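Local coordinates for protein SusD homolog (Bacteroides thetaiotaomicron VPI-5482, PDB 3IHV) that probably binds sugars or glycans at the outer membrane of the bacterium, as a SusD-family protein, and helps to capture them for uptake, at residues K161-I166 and T203-T208; G237-K240 and Q244-K247. All coordinates share one frame; numbering follows the deposited sequence.

In the fold
Both contacts belong to the largely helical SusD fold, and they follow one another along the chain. Contact 1 pairs helix 159-176 with helix 195-210 and is fully buried. Contact 2 comes later, where the loop after helix 219-232 turns into helix 242-250, and it is only partly buried. Their centres lie about 28 Å apart and their nearest atoms about 12 Å. Helix 397-412 is common to their surroundings: K204 and A207 of segment 203-208 touch L403, and L238, from the loop of contact 2, touches L401. The side chain of Q244 is about 14 Å from a bound sodium ion.

Contact 1 (K161-I166 and T203-T208); sequences KVYEYI and TKVYAT
Segments 161-166 and 203-208 are helical and run nearly antiparallel, at 164°, with their axes 10.9 Å apart and Y163 facing V205. The Y163 ring bridges the two helices. V205 CG1 meets the ring at its edge, in the ring plane, 3.6 Å from Y163 CD1. Y163 and V205 lie alongside, pointing opposite ways. CE1 of Y163 also comes 3.7 Å from the backbone O of V205. CG1 of V205 stands anti to the backbone N (chi1 165°), which aims this methyl at the tyrosine. The same V205 CG1 touches I166 CG2 at 3.9 Å. V205 CG2 lies 4.0 Å from I166 CG2, so both valine branches meet the isoleucine.

The packing belongs to the helical core of a SusD-family protein, whose helices probably pack in pairs in a TPR-like way. Helix 107-135 adds to the same core: F129 touches both Y163 and T208, and Y128 touches I166. The Y163 ring also stacks with W209.

At the far end of the tyrosine, Y163 OH sits 3.2 Å from T208 CG2. The tyrosine comes in roughly perpendicular to the threonine side chain. T208 turns its hydroxyl back to its own helix, with T208 OG1 bonded to K204 O at 2.8 Å. This hydrogen bond helps hold the threonine rotation that presents CG2 to Y163. K204 O also accepts the helical bond from T208 N, and the two donors arrive from opposite faces of the carbonyl plane.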
loop_
_atom_site.group_PDB
_atom_site.type_symbol
_atom_site.label_atom_id
_atom_site.label_comp_id
_atom_site.label_asym_id
_atom_site.label_seq_id
_atom_site.Cartn_x
_atom_site.Cartn_y
_atom_site.Cartn_z
ATOM N N LYS A 161 -14.005 -4.675 -17.737
ATOM C CA LYS A 161 -14.773 -3.448 -17.846
ATOM C C LYS A 161 -14.461 -2.521 -16.685
ATOM O O LYS A 161 -14.458 -1.329 -16.885
ATOM C CB LYS A 161 -16.280 -3.710 -17.912
ATOM C CG LYS A 161 -16.733 -4.475 -19.137
ATOM C CD LYS A 161 -16.208 -3.893 -20.461
ATOM C CE LYS A 161 -16.721 -2.489 -20.778
ATOM N NZ LYS A 161 -16.039 -1.941 -22.031
ATOM N N VAL A 162 -14.219 -3.046 -15.480
ATOM C CA VAL A 162 -13.840 -2.182 -14.366
ATOM C C VAL A 162 -12.447 -1.590 -14.664
ATOM O O VAL A 162 -12.211 -0.387 -14.420
ATOM C CB VAL A 162 -13.882 -2.932 -13.046
ATOM C CG1 VAL A 162 -13.468 -2.027 -11.894
ATOM C CG2 VAL A 162 -15.313 -3.507 -12.817
ATOM N N TYR A 163 -11.528 -2.402 -15.210
ATOM C CA TYR A 163 -10.209 -1.899 -15.578
ATOM C C TYR A 163 -10.309 -0.793 -16.625
ATOM O O TYR A 163 -9.604 0.211 -16.560
ATOM C CB TYR A 163 -9.219 -3.007 -16.013
ATOM C CG TYR A 163 -8.451 -3.620 -14.843
ATOM C CD1 TYR A 163 -7.461 -2.878 -14.190
ATOM C CD2 TYR A 163 -8.715 -4.906 -14.363
ATOM C CE1 TYR A 163 -6.776 -3.384 -13.132
ATOM C CE2 TYR A 163 -7.995 -5.438 -13.331
ATOM C CZ TYR A 163 -7.020 -4.678 -12.699
ATOM O OH TYR A 163 -6.313 -5.120 -11.613
ATOM N N GLU A 164 -11.149 -0.976 -17.621
ATOM C CA GLU A 164 -11.326 0.063 -18.616
ATOM C C GLU A 164 -11.841 1.376 -18.001
ATOM O O GLU A 164 -11.424 2.466 -18.400
ATOM C CB GLU A 164 -12.248 -0.503 -19.690
ATOM C CG GLU A 164 -12.599 0.433 -20.772
ATOM C CD GLU A 164 -13.389 -0.266 -21.860
ATOM O OE1 GLU A 164 -14.116 0.431 -22.608
ATOM O OE2 GLU A 164 -13.299 -1.519 -21.923
ATOM N N TYR A 165 -12.731 1.266 -17.024
ATOM C CA TYR A 165 -13.266 2.433 -16.328
ATOM C C TYR A 165 -12.153 3.128 -15.527
ATOM O O TYR A 165 -11.992 4.344 -15.612
ATOM C CB TYR A 165 -14.400 1.981 -15.432
ATOM C CG TYR A 165 -15.215 3.096 -14.865
ATOM C CD1 TYR A 165 -16.276 3.637 -15.575
ATOM C CD2 TYR A 165 -14.934 3.607 -13.634
ATOM C CE1 TYR A 165 -17.022 4.686 -15.044
ATOM C CE2 TYR A 165 -15.678 4.625 -13.096
ATOM C CZ TYR A 165 -16.719 5.148 -13.786
ATOM O OH TYR A 165 -17.445 6.159 -13.208
ATOM N N ILE A 166 -11.346 2.350 -14.798
ATOM C CA ILE A 166 -10.202 2.911 -14.058
ATOM C C ILE A 166 -9.233 3.626 -15.038
ATOM O O ILE A 166 -8.783 4.726 -14.795
ATOM C CB ILE A 166 -9.430 1.794 -13.342
ATOM C CG1 ILE A 166 -10.321 1.170 -12.269
ATOM C CG2 ILE A 166 -8.081 2.314 -12.763
ATOM C CD1 ILE A 166 -9.831 -0.184 -11.801
ATOM N N THR A 203 0.458 2.879 -14.375
ATOM C CA THR A 203 1.451 1.832 -14.641
ATOM C C THR A 203 1.121 0.588 -13.819
ATOM O O THR A 203 1.121 -0.525 -14.338
ATOM C CB THR A 203 2.876 2.330 -14.273
ATOM O OG1 THR A 203 3.185 3.491 -15.030
ATOM C CG2 THR A 203 3.958 1.255 -14.467
ATOM N N LYS A 204 0.858 0.777 -12.528
ATOM C CA LYS A 204 0.538 -0.364 -11.646
ATOM C C LYS A 204 -0.774 -1.058 -12.039
ATOM O O LYS A 204 -0.888 -2.259 -11.971
ATOM C CB LYS A 204 0.562 0.016 -10.179
ATOM C CG LYS A 204 0.255 -1.144 -9.203
ATOM C CD LYS A 204 0.459 -0.754 -7.751
ATOM C CE LYS A 204 1.927 -0.782 -7.389
ATOM N NZ LYS A 204 2.164 -0.651 -5.939
ATOM N N VAL A 205 -1.754 -0.263 -12.434
ATOM C CA VAL A 205 -3.036 -0.794 -12.932
ATOM C C VAL A 205 -2.824 -1.629 -14.148
ATOM O O VAL A 205 -3.315 -2.752 -14.221
ATOM C CB VAL A 205 -4.008 0.391 -13.215
ATOM C CG1 VAL A 205 -5.226 -0.035 -14.091
ATOM C CG2 VAL A 205 -4.412 1.079 -11.899
ATOM N N TYR A 206 -2.072 -1.118 -15.131
ATOM C CA TYR A 206 -1.808 -1.918 -16.309
ATOM C C TYR A 206 -1.030 -3.187 -16.002
ATOM O O TYR A 206 -1.338 -4.241 -16.570
ATOM C CB TYR A 206 -1.030 -1.143 -17.371
ATOM C CG TYR A 206 -1.807 -0.071 -18.127
ATOM C CD1 TYR A 206 -3.031 -0.366 -18.732
ATOM C CD2 TYR A 206 -1.228 1.139 -18.411
ATOM C CE1 TYR A 206 -3.736 0.614 -19.458
ATOM C CE2 TYR A 206 -1.884 2.103 -19.175
ATOM C CZ TYR A 206 -3.121 1.823 -19.727
ATOM O OH TYR A 206 -3.786 2.780 -20.469
ATOM N N ALA A 207 -0.018 -3.092 -15.142
ATOM C CA ALA A 207 0.768 -4.293 -14.787
ATOM C C ALA A 207 -0.134 -5.371 -14.149
ATOM O O ALA A 207 0.011 -6.556 -14.436
ATOM C CB ALA A 207 1.926 -3.909 -13.818
ATOM N N THR A 208 -1.062 -4.949 -13.302
ATOM C CA THR A 208 -1.945 -5.889 -12.579
ATOM C C THR A 208 -2.941 -6.511 -13.581
ATOM O O THR A 208 -3.181 -7.722 -13.573
ATOM C CB THR A 208 -2.644 -5.216 -11.386
ATOM O OG1 THR A 208 -1.670 -4.554 -10.533
ATOM C CG2 THR A 208 -3.492 -6.248 -10.589
#

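Contact 2 (G237-K240 and Q244-K247); sequences GLLK and QLWK. With EDO (1,2-ethanediol), chain O.
L239 and L245 make the apolar part of this contact. CD1 of L239 lies 3.7 Å from CD2 of L245, and the two side chains cross at a slant. L239 CD1 also sits 3.9 Å from the backbone N of L245. The first turn of helix 242-250 is thus packed against the loop that leads into it. CG of L239 lies anti to its carbonyl carbon (chi1 -60°), and the branch beyond it extends to the helix. Q244 adds only its aliphatic part, with CB and CG each 4.1 Å from L239 CD1.

The polar bonds belong to the end of Q244. Its chain bends at chi2 (66°), and the amide is carried away from the leucines to a 1,2-ethanediol, probably from the crystallisation liquor. O1 of the diol donates to Q244 OE1 at 2.7 Å. Q244 NE2 donates to O2 of the diol at 3.1 Å, with an N-H...O angle of 160°. NE2 also bonds N248 on the same helix. With an alanine here, both bonds to the diol and the one to N248 go, and L239 CD1 would probably be less well covered on this side.

The backbone of L239 is hydrogen-bonded to other parts of the fold, N to E258 and O to R429. The chemistry implies that methyl packing joins loop to helix, while the glutamine amide, turned from the leucines, bonds N248 and a diol that is probably a crystallisation additive.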
loop_
_atom_site.group_PDB
_atom_site.type_symbol
_atom_site.label_atom_id
_atom_site.label_comp_id
_atom_site.label_asym_id
_atom_site.label_seq_id
_atom_site.Cartn_x
_atom_site.Cartn_y
_atom_site.Cartn_z
ATOM N N GLY A 237 12.143 11.448 -8.860
ATOM C CA GLY A 237 13.378 10.707 -8.600
ATOM C C GLY A 237 13.340 9.978 -7.290
ATOM O O GLY A 237 12.302 9.929 -6.612
ATOM N N LEU A 238 14.496 9.412 -6.937
ATOM C CA LEU A 238 14.686 8.731 -5.673
ATOM C C LEU A 238 15.379 9.659 -4.700
ATOM O O LEU A 238 16.350 10.389 -5.069
ATOM C CB LEU A 238 15.545 7.469 -5.858
ATOM C CG LEU A 238 15.003 6.420 -6.834
ATOM C CD1 LEU A 238 16.007 5.261 -7.092
ATOM C CD2 LEU A 238 13.644 5.913 -6.303
ATOM N N LEU A 239 14.904 9.652 -3.465
ATOM C CA LEU A 239 15.575 10.383 -2.426
ATOM C C LEU A 239 16.964 9.775 -2.314
ATOM O O LEU A 239 17.134 8.538 -2.431
ATOM C CB LEU A 239 14.854 10.324 -1.074
ATOM C CG LEU A 239 13.436 10.886 -1.032
ATOM C CD1 LEU A 239 12.937 10.985 0.418
ATOM C CD2 LEU A 239 13.381 12.275 -1.730
ATOM N N LYS A 240 17.939 10.644 -2.070
ATOM C CA LYS A 240 19.338 10.183 -1.962
ATOM C C LYS A 240 19.484 9.103 -0.886
ATOM O O LYS A 240 20.078 8.053 -1.136
ATOM C CB LYS A 240 20.277 11.361 -1.680
ATOM C CG LYS A 240 21.731 10.942 -1.489
ATOM C CD LYS A 240 22.644 12.166 -1.235
ATOM C CE LYS A 240 24.022 11.708 -0.818
ATOM N NZ LYS A 240 25.034 12.819 -0.739
ATOM N N GLN A 244 15.672 8.733 4.676
ATOM C CA GLN A 244 14.906 9.963 4.575
ATOM C C GLN A 244 13.444 9.710 4.279
ATOM O O GLN A 244 12.583 10.494 4.675
ATOM C CB GLN A 244 15.533 10.918 3.531
ATOM C CG GLN A 244 15.016 12.348 3.641
ATOM C CD GLN A 244 15.427 13.020 4.954
ATOM O OE1 GLN A 244 16.582 12.971 5.335
ATOM N NE2 GLN A 244 14.482 13.670 5.622
ATOM N N LEU A 245 13.128 8.665 3.507
ATOM C CA LEU A 245 11.741 8.357 3.296
ATOM C C LEU A 245 10.965 8.139 4.604
ATOM O O LEU A 245 9.786 8.539 4.710
ATOM C CB LEU A 245 11.592 7.068 2.462
ATOM C CG LEU A 245 12.000 7.115 0.993
ATOM C CD1 LEU A 245 12.231 5.733 0.438
ATOM C CD2 LEU A 245 10.953 7.912 0.168
ATOM N N TRP A 246 11.612 7.512 5.579
ATOM C CA TRP A 246 10.956 7.124 6.840
ATOM C C TRP A 246 10.937 8.326 7.779
ATOM O O TRP A 246 9.922 8.588 8.463
ATOM C CB TRP A 246 11.592 5.787 7.400
ATOM C CG TRP A 246 11.668 4.862 6.230
ATOM C CD1 TRP A 246 12.780 4.447 5.575
ATOM C CD2 TRP A 246 10.564 4.444 5.431
ATOM N NE1 TRP A 246 12.437 3.771 4.446
ATOM C CE2 TRP A 246 11.079 3.748 4.338
ATOM C CE3 TRP A 246 9.180 4.546 5.570
ATOM C CZ2 TRP A 246 10.259 3.180 3.371
ATOM C CZ3 TRP A 246 8.381 3.986 4.595
ATOM C CH2 TRP A 246 8.917 3.334 3.527
ATOM N N LYS A 247 12.032 9.080 7.786
ATOM C CA LYS A 247 12.046 10.344 8.517
ATOM C C LYS A 247 10.882 11.204 8.025
ATOM O O LYS A 247 10.101 11.725 8.822
ATOM C CB LYS A 247 13.360 11.133 8.324
ATOM C CG LYS A 247 14.588 10.436 8.887
ATOM C CD LYS A 247 15.864 11.265 8.715
ATOM C CE LYS A 247 17.109 10.554 9.246
ATOM N NZ LYS A 247 18.393 11.423 9.148
HETATM C C1 EDO O . 17.515 15.921 6.259
HETATM O O1 EDO O . 18.243 14.707 6.485
HETATM C C2 EDO O . 16.761 16.310 7.518
HETATM O O2 EDO O . 15.769 15.326 7.869
#